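Local coordinates for protein YciF (Escherichia coli, PDB 2GS4) that is a homodimeric stress protein of unknown exact function whose ferritin-like, rubrerythrin-related helical bundle probably binds metal, at residues A20-T25 and G53-I58; M73-M78 and E110-A115. One frame throughout, in Å; residues are numbered along the deposited sequence.

Contact 1: residues A20-T25 and G53-I58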
# COMPACT_ATOMS: atom_id res chain seq x y z
N ALA A 20 -4.45 -8.65 3.89
CA ALA A 20 -3.99 -8.63 2.51
C ALA A 20 -3.97 -10.02 1.88
O ALA A 20 -4.39 -10.19 0.74
CB ALA A 20 -2.59 -8.02 2.45
N GLU A 21 -3.47 -11.01 2.62
CA GLU A 21 -3.40 -12.38 2.13
C GLU A 21 -4.81 -12.93 1.92
O GLU A 21 -5.08 -13.63 0.94
CB GLU A 21 -2.63 -13.26 3.13
CG GLU A 21 -1.18 -12.81 3.35
CD GLU A 21 -0.28 -13.11 2.16
OE1 GLU A 21 -0.79 -13.19 1.02
OE2 GLU A 21 0.95 -13.25 2.35
N LYS A 22 -5.70 -12.59 2.84
CA LYS A 22 -7.10 -13.01 2.81
C LYS A 22 -7.73 -12.52 1.50
O LYS A 22 -8.36 -13.28 0.77
CB LYS A 22 -7.84 -12.38 3.99
CG LYS A 22 -8.85 -13.26 4.67
CD LYS A 22 -8.20 -14.23 5.65
CE LYS A 22 -9.23 -15.20 6.19
NZ LYS A 22 -8.59 -16.38 6.84
N GLN A 23 -7.55 -11.24 1.22
CA GLN A 23 -8.08 -10.64 0.01
C GLN A 23 -7.37 -11.24 -1.19
O GLN A 23 -7.99 -11.52 -2.22
CB GLN A 23 -7.86 -9.12 0.01
CG GLN A 23 -8.42 -8.40 1.22
CD GLN A 23 -8.16 -6.90 1.16
OE1 GLN A 23 -8.46 -6.25 0.17
NE2 GLN A 23 -7.59 -6.36 2.23
N LEU A 24 -6.06 -11.46 -1.07
CA LEU A 24 -5.32 -12.01 -2.19
C LEU A 24 -5.89 -13.37 -2.64
O LEU A 24 -5.96 -13.63 -3.84
CB LEU A 24 -3.83 -12.10 -1.86
CG LEU A 24 -2.87 -12.07 -3.07
CD1 LEU A 24 -3.24 -10.93 -4.02
CD2 LEU A 24 -1.44 -11.90 -2.59
N THR A 25 -6.32 -14.22 -1.70
CA THR A 25 -6.87 -15.54 -2.06
C THR A 25 -7.99 -15.44 -3.09
O THR A 25 -7.98 -16.16 -4.09
CB THR A 25 -7.43 -16.31 -0.82
OG1 THR A 25 -8.46 -15.54 -0.19
CG2 THR A 25 -6.32 -16.61 0.18
N GLY A 53 -1.18 -21.17 2.17
CA GLY A 53 -0.14 -21.69 3.04
C GLY A 53 0.50 -20.60 3.88
O GLY A 53 0.88 -20.83 5.03
N GLN A 54 0.62 -19.40 3.31
CA GLN A 54 1.23 -18.28 4.02
C GLN A 54 0.31 -17.79 5.13
O GLN A 54 0.79 -17.30 6.16
CB GLN A 54 1.58 -17.17 3.01
CG GLN A 54 2.66 -17.63 2.03
CD GLN A 54 2.83 -16.76 0.80
OE1 GLN A 54 2.01 -15.90 0.51
NE2 GLN A 54 3.91 -17.00 0.05
N ILE A 55 -1.00 -17.92 4.95
CA ILE A 55 -1.90 -17.51 6.00
C ILE A 55 -1.67 -18.49 7.16
O ILE A 55 -1.64 -18.08 8.32
CB ILE A 55 -3.37 -17.51 5.53
CG1 ILE A 55 -3.56 -16.39 4.49
CG2 ILE A 55 -4.31 -17.28 6.72
CD1 ILE A 55 -4.97 -16.28 3.91
N GLU A 56 -1.50 -19.77 6.86
CA GLU A 56 -1.26 -20.73 7.94
C GLU A 56 0.01 -20.35 8.69
O GLU A 56 0.09 -20.46 9.91
CB GLU A 56 -1.12 -22.16 7.40
CG GLU A 56 -2.40 -22.70 6.77
CD GLU A 56 -3.53 -22.81 7.76
OE1 GLU A 56 -4.69 -22.65 7.34
OE2 GLU A 56 -3.27 -23.06 8.96
N ARG A 57 1.02 -19.89 7.95
CA ARG A 57 2.27 -19.51 8.58
C ARG A 57 2.06 -18.31 9.51
O ARG A 57 2.73 -18.19 10.54
CB ARG A 57 3.33 -19.20 7.52
CG ARG A 57 4.76 -19.19 8.05
CD ARG A 57 5.76 -19.18 6.91
NE ARG A 57 5.75 -20.43 6.16
CZ ARG A 57 5.85 -20.51 4.84
NH1 ARG A 57 5.83 -21.70 4.23
NH2 ARG A 57 5.93 -19.40 4.11
N ILE A 58 1.13 -17.41 9.16
CA ILE A 58 0.84 -16.26 10.01
C ILE A 58 0.21 -16.75 11.32
O ILE A 58 0.46 -16.17 12.38
CB ILE A 58 -0.12 -15.24 9.31
CG1 ILE A 58 0.62 -14.48 8.20
CG2 ILE A 58 -0.64 -14.24 10.34
CD1 ILE A 58 -0.28 -13.59 7.36
O HOH W 1 0.78 -14.39 -0.99

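Contact 2: residues M73-M78 and E110-A115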
# COMPACT_ATOMS: atom_id res chain seq x y z
N MSE A 73 -9.26 -6.00 10.54
CA MSE A 73 -9.17 -4.77 9.76
C MSE A 73 -9.10 -5.11 8.28
O MSE A 73 -8.83 -6.25 7.91
CB MSE A 73 -7.93 -3.96 10.17
CG MSE A 73 -6.60 -4.71 10.07
SE MSE A 73 -4.99 -3.66 10.43
CE MSE A 73 -5.01 -3.69 12.36
N LYS A 74 -9.37 -4.12 7.43
CA LYS A 74 -9.32 -4.32 5.99
C LYS A 74 -8.10 -3.54 5.50
O LYS A 74 -7.98 -2.34 5.74
CB LYS A 74 -10.58 -3.77 5.32
CG LYS A 74 -10.73 -4.16 3.84
CD LYS A 74 -11.66 -5.36 3.66
CE LYS A 74 -11.72 -5.82 2.22
NZ LYS A 74 -12.03 -4.72 1.26
N CYS A 75 -7.18 -4.23 4.83
CA CYS A 75 -5.98 -3.61 4.30
C CYS A 75 -6.37 -2.87 3.02
O CYS A 75 -6.60 -3.49 1.97
CB CYS A 75 -4.91 -4.67 4.01
SG CYS A 75 -3.39 -4.05 3.24
N VAL A 76 -6.43 -1.54 3.12
CA VAL A 76 -6.81 -0.68 2.01
C VAL A 76 -5.80 -0.72 0.86
O VAL A 76 -6.17 -0.60 -0.30
CB VAL A 76 -7.03 0.76 2.53
CG1 VAL A 76 -7.18 1.74 1.39
CG2 VAL A 76 -8.28 0.78 3.41
N ALA A 77 -4.52 -0.88 1.20
CA ALA A 77 -3.49 -0.94 0.18
C ALA A 77 -3.72 -2.14 -0.74
O ALA A 77 -3.75 -2.00 -1.95
CB ALA A 77 -2.11 -1.03 0.83
N MSE A 78 -3.89 -3.33 -0.16
CA MSE A 78 -4.11 -4.51 -1.00
C MSE A 78 -5.39 -4.40 -1.81
O MSE A 78 -5.45 -4.84 -2.96
CB MSE A 78 -4.18 -5.79 -0.16
CG MSE A 78 -4.40 -7.03 -1.03
SE MSE A 78 -3.01 -7.27 -2.36
CE MSE A 78 -1.67 -8.04 -1.19
N GLU A 110 3.22 -8.15 -5.85
CA GLU A 110 4.43 -8.73 -5.26
C GLU A 110 5.37 -7.67 -4.68
O GLU A 110 5.99 -7.89 -3.65
CB GLU A 110 5.18 -9.61 -6.26
CG GLU A 110 4.44 -10.91 -6.61
CD GLU A 110 3.86 -11.61 -5.39
OE1 GLU A 110 4.63 -12.00 -4.49
OE2 GLU A 110 2.62 -11.77 -5.34
N HIS A 111 5.47 -6.51 -5.33
CA HIS A 111 6.33 -5.45 -4.81
C HIS A 111 5.84 -5.14 -3.40
O HIS A 111 6.63 -5.04 -2.45
CB HIS A 111 6.25 -4.21 -5.70
CG HIS A 111 7.04 -3.04 -5.19
ND1 HIS A 111 8.11 -2.51 -5.87
CD2 HIS A 111 6.89 -2.28 -4.07
CE1 HIS A 111 8.59 -1.47 -5.20
NE2 HIS A 111 7.87 -1.32 -4.11
N TYR A 112 4.52 -5.02 -3.25
CA TYR A 112 3.92 -4.72 -1.96
C TYR A 112 4.15 -5.84 -0.94
O TYR A 112 4.55 -5.58 0.19
CB TYR A 112 2.41 -4.51 -2.13
CG TYR A 112 1.67 -4.19 -0.85
CD1 TYR A 112 1.66 -2.90 -0.32
CD2 TYR A 112 0.97 -5.18 -0.17
CE1 TYR A 112 0.96 -2.60 0.84
CE2 TYR A 112 0.26 -4.90 1.00
CZ TYR A 112 0.26 -3.61 1.49
OH TYR A 112 -0.46 -3.31 2.63
N GLU A 113 3.90 -7.08 -1.33
CA GLU A 113 4.07 -8.19 -0.39
C GLU A 113 5.50 -8.35 0.10
O GLU A 113 5.74 -8.51 1.29
CB GLU A 113 3.56 -9.48 -1.02
CG GLU A 113 2.05 -9.46 -1.21
CD GLU A 113 1.30 -9.76 0.07
OE1 GLU A 113 1.17 -10.95 0.41
OE2 GLU A 113 0.85 -8.81 0.75
N ILE A 114 6.46 -8.30 -0.83
CA ILE A 114 7.86 -8.42 -0.48
C ILE A 114 8.28 -7.35 0.53
O ILE A 114 8.87 -7.65 1.56
CB ILE A 114 8.72 -8.36 -1.77
CG1 ILE A 114 8.54 -9.67 -2.54
CG2 ILE A 114 10.18 -8.08 -1.43
CD1 ILE A 114 9.10 -9.66 -3.95
N ALA A 115 7.94 -6.09 0.23
CA ALA A 115 8.27 -5.00 1.14
C ALA A 115 7.60 -5.21 2.50
O ALA A 115 8.19 -4.91 3.53
CB ALA A 115 7.85 -3.66 0.52

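Contact 1: residues A20-T25 and G53-I58
Across this helix pair Glu-21 meets Ile-58 and Gln-54 by way of its torsions: chi1 sets CG anti to the carbonyl carbon, where it touches Ile-58 CD1, and a bend at chi2 (-72°) then turns CD toward Gln-54 OE1. The pair belongs to the helical bundle of a ferritin-clan protein. Helices 6-33 and 38-63 follow each other in the chain, and the short axes of 20-25 and 53-58 run nearly antiparallel, 10.0 Å apart at an angle of 160°. The apolar part is carried by Ile-55, whose CG1 lies 3.5 Å from Glu-21 CB. Its CD1 reaches on to Thr-25 CG2 at 4.0 Å, the two side chains crossing at about a right angle, and Lys-22 CD borders the same methyl at 4.2 Å.

The polar part has no direct bond across the helices. Glu-21 OE2 and Gln-54 OE1, both acceptors, come within 3.4 Å, with carboxylate and amide planes 49° apart. Partners beyond the segments take up the polar ends: Tyr-117 OH hydrogen-bonds Glu-21 OE2, while Gln-54 NE2 bonds Glu-143 and Glu-142 on helix 130-159. A water links the two side chains through the other carboxylate oxygen, donating to Glu-21 OE1 at 2.8 Å and to Gln-54 OE1 at 2.5 Å, the latter a very short and therefore doubtful length.

Contact 2: residues M73-M78 and E110-A115
Tyr-112 reaches from helix 95-126 to the start of helix 76-89, where its hydroxyl end meets Cys-75 and Ala-77. The apolar contacts come first: Ala-77 CB lies 3.4 Å from Tyr-112 CE1, an oblique approach to the ring. Farther back along the ring, the selenomethionine Met-78 brings its CE to 4.0 Å from Tyr-112 CD2, a bend at chi3 (79°) placing that methyl.

Two further van der Waals contacts set a methyl against a polar atom. Ala-77 CB is 3.3 Å from Tyr-112 OH, and Met-78 CE sits 3.3 Å from Glu-113 OE2, with the side chains of Met-78 and Glu-113 crossing at about a right angle.

Within this ferritin-clan bundle Cys-75 is the N-cap of helix 76-89, at the dimer side, where Ala-77 packs on Ala-77 of the second subunit. The capping hydrogen bond runs from Met-78 N to Cys-75 SG over 3.5 Å, nearly straight at 167°.

Sulfur supplies the remaining kind of contact. Cys-75 SG is 5.2 Å from the centroid of the Tyr-112 ring and 68° off its normal, an oblique sulfur-aromatic contact, and closes to 3.1 Å from Tyr-112 OH without a hydrogen bond being assigned. An alanine in place of Tyr-112 would probably leave Cys-75 SG and Ala-77 CB without their aromatic neighbour and open a gap between the two helices.

Overall arrangement
Contact 1 closes before contact 2 opens along the chain, yet their centres lie about 11 Å apart, both near the middle of the molecule. Contact 1 joins helices 6-33 and 38-63, contact 2 the next two, 76-89 and 95-126. Direct touches tie them together: Gln-23 NE2 probably hydrogen-bonds Cys-75 O at 3.1 Å, and Ala-20 O packs against Met-78 CG. More telling, Glu-21 OE2 and Glu-113 OE1 come within 3.0 Å. Such a gathering of carboxylates, with Glu-143 nearby on helix 130-159, is consistent with the metal-binding centre of rubrerythrin-like bundles. Of the two contacts, contact 2 is the one that the second subunit reaches.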